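PDB 3K2D: ABC-type metal ion transport system, periplasmic component from Vibrio vulnificus, which binds methionine in a cleft between its two lobes, probably as the substrate-binding lipoprotein of an ABC importer, and activates Toll-like receptor 2. Local coordinates for residues 182-186 and 187-191; 223-226 and 227-230. The protein carries 4 engineered substitutions. All coordinates share one frame; numbering follows the deposited sequence.

Contact 1: 182-186 and 187-191; sequences INLTP and EKDGV
T185 and D189 clasp each other across the single turn of helix 186-189, a worked example of how a helix is capped by its own sequence. T185 is the N-cap: its OG1 accepts from K188 N at 2.9 Å, and the torsion that sets OG1 between the backbone N and the carbonyl carbon (chi1 71°) points the hydroxyl at this N-H of the first turn. The return bond comes from T185 N, which donates to the anti lone pair of D189 OD2 at 3.0 Å in a fairly straight line (163°). This is the reciprocity of a capping box, except that the carboxylate belongs to the residue one position beyond the usual one. T185 O takes D189 N at 2.8 Å, and P186 O takes G190 N at 2.9 Å, just where the chain leaves helical geometry. Beside these bonds, L184 meets D189 at roughly a right angle, its CD2 lying 3.6 Å from D189 CG. The outer side is looser: the extended chain of K188 and the bent chain of E187 both lead away into exposed positions. Just upstream, N183 at positive phi ends the helix before this one in a Schellman motif. L184, P186 and D189 settle on Y92 of strand 90-92, L184 also touches L166, and beyond the helix the backbone of V191 pairs with G91.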
loop_
_atom_site.group_PDB
_atom_site.type_symbol
_atom_site.label_atom_id
_atom_site.label_comp_id
_atom_site.label_asym_id
_atom_site.label_seq_id
_atom_site.Cartn_x
_atom_site.Cartn_y
_atom_site.Cartn_z
ATOM N N ILE A 182 1.649 -10.468 9.521
ATOM C CA ILE A 182 1.982 -11.870 9.762
ATOM C C ILE A 182 3.498 -11.987 9.838
ATOM O O ILE A 182 4.093 -12.988 9.445
ATOM C CB ILE A 182 1.438 -12.825 8.673
ATOM C CG1 ILE A 182 1.972 -12.443 7.295
ATOM C CG2 ILE A 182 -0.077 -12.802 8.686
ATOM C CD1 ILE A 182 1.582 -13.431 6.209
ATOM N N ASN A 183 4.105 -10.913 10.330
ATOM C CA ASN A 183 5.536 -10.821 10.556
ATOM C C ASN A 183 6.458 -11.155 9.390
ATOM O O ASN A 183 7.488 -11.791 9.577
ATOM C CB ASN A 183 5.886 -11.683 11.773
ATOM C CG ASN A 183 7.235 -11.327 12.376
ATOM O OD1 ASN A 183 7.496 -10.167 12.712
ATOM N ND2 ASN A 183 8.102 -12.330 12.527
ATOM N N LEU A 184 6.104 -10.705 8.192
ATOM C CA LEU A 184 6.935 -10.956 7.019
ATOM C C LEU A 184 7.471 -9.652 6.439
ATOM O O LEU A 184 6.754 -8.651 6.385
ATOM C CB LEU A 184 6.124 -11.669 5.943
ATOM C CG LEU A 184 5.521 -13.029 6.282
ATOM C CD1 LEU A 184 4.731 -13.493 5.084
ATOM C CD2 LEU A 184 6.609 -14.041 6.626
ATOM N N THR A 185 8.723 -9.661 5.994
ATOM C CA THR A 185 9.318 -8.469 5.399
ATOM C C THR A 185 9.918 -8.825 4.051
ATOM O O THR A 185 10.318 -9.965 3.823
ATOM C CB THR A 185 10.476 -7.901 6.239
ATOM O OG1 THR A 185 11.596 -8.793 6.153
ATOM C CG2 THR A 185 10.073 -7.739 7.683
ATOM N N PRO A 186 9.983 -7.853 3.131
ATOM C CA PRO A 186 10.567 -8.173 1.830
ATOM C C PRO A 186 12.006 -8.642 2.005
ATOM O O PRO A 186 12.384 -9.700 1.525
ATOM C CB PRO A 186 10.473 -6.848 1.078
ATOM C CG PRO A 186 9.192 -6.281 1.592
ATOM C CD PRO A 186 9.301 -6.547 3.095
ATOM N N GLU A 187 12.802 -7.855 2.717
ATOM C CA GLU A 187 14.207 -8.188 2.931
ATOM C C GLU A 187 14.484 -9.540 3.585
ATOM O O GLU A 187 15.446 -10.218 3.229
ATOM C CB GLU A 187 14.891 -7.096 3.755
ATOM C CG GLU A 187 15.485 -5.960 2.932
ATOM C CD GLU A 187 16.681 -6.393 2.090
ATOM O OE1 GLU A 187 17.286 -5.517 1.430
ATOM O OE2 GLU A 187 17.014 -7.604 2.087
ATOM N N LYS A 188 13.651 -9.939 4.533
ATOM C CA LYS A 188 13.884 -11.197 5.222
ATOM C C LYS A 188 13.194 -12.419 4.610
ATOM O O LYS A 188 13.813 -13.473 4.457
ATOM C CB LYS A 188 13.477 -11.042 6.688
ATOM C CG LYS A 188 13.783 -12.236 7.568
ATOM C CD LYS A 188 13.458 -11.923 9.028
ATOM C CE LYS A 188 13.627 -13.153 9.916
ATOM N NZ LYS A 188 13.386 -12.843 11.357
ATOM N N ASP A 189 11.927 -12.265 4.230
ATOM C CA ASP A 189 11.144 -13.370 3.688
ATOM C C ASP A 189 10.790 -13.364 2.205
ATOM O O ASP A 189 10.329 -14.373 1.682
ATOM C CB ASP A 189 9.863 -13.476 4.496
ATOM C CG ASP A 189 10.123 -13.415 5.973
ATOM O OD1 ASP A 189 10.552 -14.448 6.531
ATOM O OD2 ASP A 189 9.924 -12.334 6.572
ATOM N N GLY A 190 10.998 -12.247 1.525
ATOM C CA GLY A 190 10.646 -12.180 0.120
ATOM C C GLY A 190 11.367 -13.137 -0.810
ATOM O O GLY A 190 12.582 -13.296 -0.725
ATOM N N VAL A 191 10.613 -13.778 -1.704
ATOM C CA VAL A 191 11.191 -14.699 -2.683
ATOM C C VAL A 191 11.799 -13.828 -3.769
ATOM O O VAL A 191 12.742 -14.212 -4.453
ATOM C CB VAL A 191 10.122 -15.611 -3.287
ATOM C CG1 VAL A 191 10.721 -16.465 -4.389
ATOM C CG2 VAL A 191 9.547 -16.489 -2.205
#

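Contact 2: 223-226 and 227-230; sequences YQTE and EVYT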
loop_
_atom_site.group_PDB
_atom_site.type_symbol
_atom_site.label_atom_id
_atom_site.label_comp_id
_atom_site.label_asym_id
_atom_site.label_seq_id
_atom_site.Cartn_x
_atom_site.Cartn_y
_atom_site.Cartn_z
ATOM N N TYR A 223 5.364 13.826 9.322
ATOM C CA TYR A 223 5.502 12.454 8.839
ATOM C C TYR A 223 6.802 12.256 8.089
ATOM O O TYR A 223 7.259 11.128 7.917
ATOM C CB TYR A 223 4.326 12.123 7.911
ATOM C CG TYR A 223 3.914 10.664 7.825
ATOM C CD1 TYR A 223 4.748 9.700 7.253
ATOM C CD2 TYR A 223 2.657 10.257 8.279
ATOM C CE1 TYR A 223 4.334 8.362 7.131
ATOM C CE2 TYR A 223 2.238 8.935 8.165
ATOM C CZ TYR A 223 3.074 7.991 7.590
ATOM O OH TYR A 223 2.632 6.685 7.471
ATOM N N GLN A 224 7.399 13.354 7.641
ATOM C CA GLN A 224 8.642 13.276 6.884
ATOM C C GLN A 224 9.868 13.590 7.724
ATOM O O GLN A 224 10.976 13.674 7.194
ATOM C CB GLN A 224 8.584 14.225 5.688
ATOM C CG GLN A 224 7.327 14.069 4.863
ATOM C CD GLN A 224 7.279 15.008 3.687
ATOM O OE1 GLN A 224 7.635 16.177 3.802
ATOM N NE2 GLN A 224 6.822 14.509 2.551
ATOM N N THR A 225 9.673 13.760 9.030
ATOM C CA THR A 225 10.785 14.063 9.926
ATOM C C THR A 225 11.674 12.849 10.092
ATOM O O THR A 225 11.268 11.722 9.803
ATOM C CB THR A 225 10.310 14.494 11.339
ATOM O OG1 THR A 225 9.533 13.438 11.926
ATOM C CG2 THR A 225 9.492 15.797 11.271
ATOM N N GLU A 226 12.888 13.089 10.575
ATOM C CA GLU A 226 13.853 12.025 10.793
ATOM C C GLU A 226 13.358 11.054 11.870
ATOM O O GLU A 226 13.617 9.849 11.792
ATOM C CB GLU A 226 15.194 12.625 11.213
ATOM C CG GLU A 226 16.398 11.734 10.954
ATOM C CD GLU A 226 16.831 11.739 9.491
ATOM O OE1 GLU A 226 17.014 12.847 8.932
ATOM O OE2 GLU A 226 16.997 10.643 8.902
ATOM N N GLU A 227 12.639 11.576 12.866
ATOM C CA GLU A 227 12.125 10.742 13.953
ATOM C C GLU A 227 11.194 9.651 13.440
ATOM O O GLU A 227 11.380 8.473 13.740
ATOM C CB GLU A 227 11.382 11.586 14.992
ATOM C CG GLU A 227 11.169 10.854 16.311
ATOM C CD GLU A 227 10.422 11.679 17.350
ATOM O OE1 GLU A 227 10.661 12.902 17.424
ATOM O OE2 GLU A 227 9.605 11.102 18.106
ATOM N N VAL A 228 10.192 10.045 12.663
ATOM C CA VAL A 228 9.247 9.085 12.122
ATOM C C VAL A 228 9.966 8.080 11.237
ATOM O O VAL A 228 9.681 6.885 11.286
ATOM C CB VAL A 228 8.142 9.791 11.306
ATOM C CG1 VAL A 228 7.249 8.756 10.598
ATOM C CG2 VAL A 228 7.310 10.673 12.240
ATOM N N TYR A 229 10.907 8.565 10.437
ATOM C CA TYR A 229 11.646 7.692 9.540
ATOM C C TYR A 229 12.356 6.625 10.352
ATOM O O TYR A 229 12.304 5.434 10.018
ATOM C CB TYR A 229 12.657 8.502 8.731
ATOM C CG TYR A 229 13.560 7.663 7.855
ATOM C CD1 TYR A 229 13.037 6.852 6.845
ATOM C CD2 TYR A 229 14.944 7.699 8.017
ATOM C CE1 TYR A 229 13.874 6.100 6.012
ATOM C CE2 TYR A 229 15.787 6.957 7.193
ATOM C CZ TYR A 229 15.247 6.162 6.194
ATOM O OH TYR A 229 16.085 5.445 5.372
ATOM N N THR A 230 13.015 7.060 11.423
ATOM C CA THR A 230 13.728 6.149 12.308
ATOM C C THR A 230 12.759 5.110 12.866
ATOM O O THR A 230 13.054 3.914 12.868
ATOM C CB THR A 230 14.374 6.909 13.477
ATOM O OG1 THR A 230 15.415 7.753 12.973
ATOM C CG2 THR A 230 14.952 5.940 14.494
#
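Y223, ahead of the turn between helices 214-223 and 226-235, meets V228: the ring carbon CD1 lies 4.3 Å from V228 CG1, which approaches the ring obliquely, and the same methyl is 3.6 Å from Y223 O. The other surroundings of this buried tyrosine include V20 and A24 of helix 16-32. T225 is the N-cap of helix 226-235, in the tight connection between two consecutive helices, where one residue serves both: its OG1 reaches back to A222 O, while its carbonyl O looks forward and accepts Y229 N at 3.2 Å. The hydroxyl also lies 3.6 Å from V228 CG2. Last comes E226, whose carbonyl O is gripped twice by T230. T230 N donates at 2.9 Å, the regular helical bond, and T230 OG1 at 3.0 Å from the opposite face of the carbonyl plane, a position it gains because chi1 of -67° holds OG1 beside the backbone N. On the exposed flank the side chains of E226 and Y229 run side by side, pointing the same way, with carboxylate and ring planes 82° apart and OE2 3.7 Å from Y229 CD2.

Contacts 1 and 2 both place a threonine at the N-cap of a helix, on either lobe of the periplasmic-binding-protein fold, but use its hydroxyl differently: in contact 1 it makes a capping bond, whereas in contact 2 it bonds to the preceding helix. Contact 1 belongs with the sheet containing strand 90-92, contact 2 with helix 16-32 of the other lobe. Their centres are 23 Å apart and their nearest atoms about 12 Å, so they do not touch. The chain nevertheless joins them: the helix begun in contact 2 leads to K237, the last residue, whose side chain makes a weak hydrogen bond to N183 OD1 of contact 1. Neither supplies a residue of the methionine pocket; the side chains of P186 and Y223 each lie about 9 Å from the ligand.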